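Local coordinates for protein mitochondrial edited mRNA stability factor 1 (Trypanosoma brucei, PDB 6NL1) that probably processes the 5' ends of mitochondrial mRNAs as an RNA-binding Nudix-family protein that can bind GDP, at residues K238-W243 with E260-T265. Sequence-based numbering, arbitrary orientation.
Sequences KLPGKW and EETGIT. With SO4 (sulfate ion), chain B.
In the degenerate Nudix box, the loop-helix-loop signature of this family, E261 in the last turn of helix 250-262 reaches K238, at the end of strand 235-238, and G241 in the loop after it. K238 and E261 meet tip to tip, K238 NZ lying 2.8 Å from E261 OE1 in a salt bridge made on the syn lone pair. The lysine chain bends at chi3 and chi4 (both -59°), curling its ammonium over the loop that follows, where K238 NZ also donates to L239 O (2.8 Å) and G241 O (2.7 Å). G241 N gives E261 OE1 a second bond, 2.8 Å long and from 43° out of the carboxylate plane, while E261 OE2 pairs with Y313 OH. In many Nudix hydrolases glutamates of this motif bind metal; in this apo model K238 NZ sits on E261. K242, extended beyond CG, crosses E260 at about a right angle. K242 NZ meets E260 OE1 at 2.9 Å, nearly along the C-O axis; E260 OE2 is bridged to R256. P240 CG packs against T262 CG2 (3.9 Å). Near the GDP-site residue R202, L239 N and Y292 OH, the latter also of that site, both hydrogen-bond a sulfate ion, probably from the crystallisation liquor.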
ATOM      1  N   LYS A 238      -6.009  -1.126  -9.824  1.00 20.93           N
ATOM      2  CA  LYS A 238      -6.225  -0.226  -8.704  1.00 23.42           C
ATOM      3  C   LYS A 238      -6.772   1.129  -9.131  1.00 17.93           C
ATOM      4  O   LYS A 238      -6.542   1.576 -10.244  1.00 24.09           O
ATOM      5  CB  LYS A 238      -4.908  -0.027  -7.935  1.00 19.68           C
ATOM      6  CG  LYS A 238      -3.796   0.628  -8.780  1.00 19.48           C
ATOM      7  CD  LYS A 238      -2.410   0.600  -8.095  1.00 25.65           C
ATOM      8  CE  LYS A 238      -2.371   1.316  -6.743  1.00 23.88           C
ATOM      9  NZ  LYS A 238      -2.755   2.767  -6.826  1.00 24.73           N
ATOM     10  N   LEU A 239      -7.511   1.764  -8.224  1.00 17.41           N
ATOM     11  CA  LEU A 239      -7.718   3.206  -8.253  1.00 21.10           C
ATOM     12  C   LEU A 239      -6.354   3.883  -8.016  1.00 19.79           C
ATOM     13  O   LEU A 239      -5.435   3.268  -7.475  1.00 27.54           O
ATOM     14  CB  LEU A 239      -8.718   3.624  -7.157  1.00 22.27           C
ATOM     15  CG  LEU A 239     -10.093   2.939  -7.158  1.00 32.11           C
ATOM     16  CD1 LEU A 239     -11.001   3.438  -6.013  1.00 21.85           C
ATOM     17  CD2 LEU A 239     -10.779   3.138  -8.498  1.00 29.05           C
ATOM     18  N   PRO A 240      -6.210   5.142  -8.442  1.00 25.78           N
ATOM     19  CA  PRO A 240      -4.961   5.872  -8.185  1.00 25.07           C
ATOM     20  C   PRO A 240      -4.744   6.051  -6.693  1.00 32.85           C
ATOM     21  O   PRO A 240      -5.712   6.087  -5.939  1.00 22.31           O
ATOM     22  CB  PRO A 240      -5.213   7.246  -8.819  1.00 19.96           C
ATOM     23  CG  PRO A 240      -6.314   7.020  -9.831  1.00 25.22           C
ATOM     24  CD  PRO A 240      -7.169   5.926  -9.247  1.00 22.30           C
ATOM     25  N   GLY A 241      -3.492   6.178  -6.270  1.00 24.22           N
ATOM     26  CA  GLY A 241      -3.209   6.476  -4.882  1.00 18.71           C
ATOM     27  C   GLY A 241      -2.186   5.527  -4.313  1.00 24.26           C
ATOM     28  O   GLY A 241      -2.123   4.371  -4.711  1.00 22.80           O
ATOM     29  N   LYS A 242      -1.378   6.021  -3.385  1.00 24.21           N
ATOM     30  CA  LYS A 242      -0.337   5.198  -2.786  1.00 29.39           C
ATOM     31  C   LYS A 242      -0.461   5.123  -1.270  1.00 26.03           C
ATOM     32  O   LYS A 242      -1.320   4.404  -0.763  1.00 25.70           O
ATOM     33  CB  LYS A 242       1.042   5.699  -3.189  1.00 16.65           C
ATOM     34  CG  LYS A 242       1.358   5.567  -4.683  1.00 25.03           C
ATOM     35  CD  LYS A 242       2.803   6.035  -4.926  1.00 37.68           C
ATOM     36  CE  LYS A 242       3.131   6.132  -6.376  1.00 47.28           C
ATOM     37  NZ  LYS A 242       4.522   6.621  -6.565  1.00 39.57           N
ATOM     38  N   TRP A 243       0.389   5.862  -0.554  1.00 20.85           N
ATOM     39  CA  TRP A 243       0.373   5.854   0.911  1.00 25.46           C
ATOM     40  C   TRP A 243       0.728   7.212   1.530  1.00 26.30           C
ATOM     41  O   TRP A 243       1.313   8.078   0.876  1.00 24.36           O
ATOM     42  CB  TRP A 243       1.306   4.766   1.457  1.00 23.67           C
ATOM     43  CG  TRP A 243       2.769   5.041   1.203  1.00 29.33           C
ATOM     44  CD1 TRP A 243       3.617   5.779   1.991  1.00 24.13           C
ATOM     45  CD2 TRP A 243       3.550   4.593   0.083  1.00 21.22           C
ATOM     46  NE1 TRP A 243       4.879   5.811   1.424  1.00 30.61           N
ATOM     47  CE2 TRP A 243       4.861   5.093   0.256  1.00 20.84           C
ATOM     48  CE3 TRP A 243       3.270   3.813  -1.045  1.00 29.13           C
ATOM     49  CZ2 TRP A 243       5.885   4.838  -0.655  1.00 34.76           C
ATOM     50  CZ3 TRP A 243       4.289   3.555  -1.948  1.00 26.36           C
ATOM     51  CH2 TRP A 243       5.579   4.074  -1.754  1.00 30.14           C
ATOM     52  N   GLU A 260       1.188  11.528  -8.827  1.00 26.67           N
ATOM     53  CA  GLU A 260       2.298  10.616  -9.129  1.00 27.96           C
ATOM     54  C   GLU A 260       1.900   9.485 -10.074  1.00 32.76           C
ATOM     55  O   GLU A 260       2.707   9.038 -10.888  1.00 30.46           O
ATOM     56  CB  GLU A 260       2.912  10.041  -7.844  1.00 22.42           C
ATOM     57  CG  GLU A 260       3.570  11.110  -6.972  1.00 29.64           C
ATOM     58  CD  GLU A 260       4.250  10.560  -5.725  1.00 37.99           C
ATOM     59  OE1 GLU A 260       4.349   9.318  -5.560  1.00 30.38           O
ATOM     60  OE2 GLU A 260       4.694  11.385  -4.902  1.00 37.16           O
ATOM     61  N   GLU A 261       0.657   9.022  -9.981  1.00 30.33           N
ATOM     62  CA  GLU A 261       0.247   7.880 -10.796  1.00 19.50           C
ATOM     63  C   GLU A 261      -0.425   8.262 -12.106  1.00 31.08           C
ATOM     64  O   GLU A 261      -0.446   7.458 -13.039  1.00 26.40           O
ATOM     65  CB  GLU A 261      -0.613   6.893  -9.989  1.00 29.01           C
ATOM     66  CG  GLU A 261       0.166   6.204  -8.858  1.00 22.52           C
ATOM     67  CD  GLU A 261      -0.546   4.981  -8.276  1.00 26.75           C
ATOM     68  OE1 GLU A 261      -1.782   5.026  -8.112  1.00 30.82           O
ATOM     69  OE2 GLU A 261       0.138   3.969  -7.980  1.00 32.58           O
ATOM     70  N   THR A 262      -0.936   9.492 -12.196  1.00 23.69           N
ATOM     71  CA  THR A 262      -1.760   9.870 -13.339  1.00 24.91           C
ATOM     72  C   THR A 262      -1.396  11.202 -13.957  1.00 24.10           C
ATOM     73  O   THR A 262      -1.767  11.482 -15.098  1.00 29.44           O
ATOM     74  CB  THR A 262      -3.245   9.956 -12.947  1.00 31.62           C
ATOM     75  OG1 THR A 262      -3.428  11.066 -12.063  1.00 21.61           O
ATOM     76  CG2 THR A 262      -3.698   8.675 -12.258  1.00 23.88           C
ATOM     77  N   GLY A 263      -0.696  12.038 -13.194  1.00 31.79           N
ATOM     78  CA  GLY A 263      -0.361  13.378 -13.646  1.00 26.62           C
ATOM     79  C   GLY A 263      -1.532  14.339 -13.510  1.00 34.73           C
ATOM     80  O   GLY A 263      -1.476  15.468 -13.993  1.00 35.63           O
ATOM     81  N   ILE A 264      -2.597  13.896 -12.846  1.00 35.55           N
ATOM     82  CA  ILE A 264      -3.782  14.735 -12.641  1.00 27.82           C
ATOM     83  C   ILE A 264      -3.702  15.587 -11.370  1.00 30.41           C
ATOM     84  O   ILE A 264      -3.392  15.093 -10.276  1.00 30.79           O
ATOM     85  CB  ILE A 264      -5.073  13.889 -12.571  1.00 34.12           C
ATOM     86  CG1 ILE A 264      -5.330  13.192 -13.907  1.00 33.88           C
ATOM     87  CG2 ILE A 264      -6.278  14.762 -12.186  1.00 27.00           C
ATOM     88  CD1 ILE A 264      -6.476  12.204 -13.855  1.00 36.26           C
ATOM     89  N   THR A 265      -4.004  16.868 -11.519  1.00 31.23           N
ATOM     90  CA  THR A 265      -4.072  17.777 -10.384  1.00 35.37           C
ATOM     91  C   THR A 265      -5.530  18.059 -10.046  1.00 34.53           C
ATOM     92  O   THR A 265      -6.276  18.545 -10.898  1.00 42.86           O
ATOM     93  CB  THR A 265      -3.371  19.119 -10.703  1.00 46.34           C
ATOM     94  OG1 THR A 265      -1.987  18.884 -10.979  1.00 45.11           O
ATOM     95  CG2 THR A 265      -3.497  20.096  -9.532  1.00 32.83           C
TER
HETATM   96  S   SO4 B 401      -8.215  -0.379  -4.724  1.00 54.24           S
HETATM   97  O1  SO4 B 401      -7.451   0.548  -5.546  1.00 45.71           O
HETATM   98  O2  SO4 B 401      -7.289  -0.968  -3.757  1.00 82.66           O
HETATM   99  O3  SO4 B 401      -9.315   0.279  -4.030  1.00 52.35           O
HETATM  100  O4  SO4 B 401      -8.789  -1.421  -5.572  1.00 77.35           O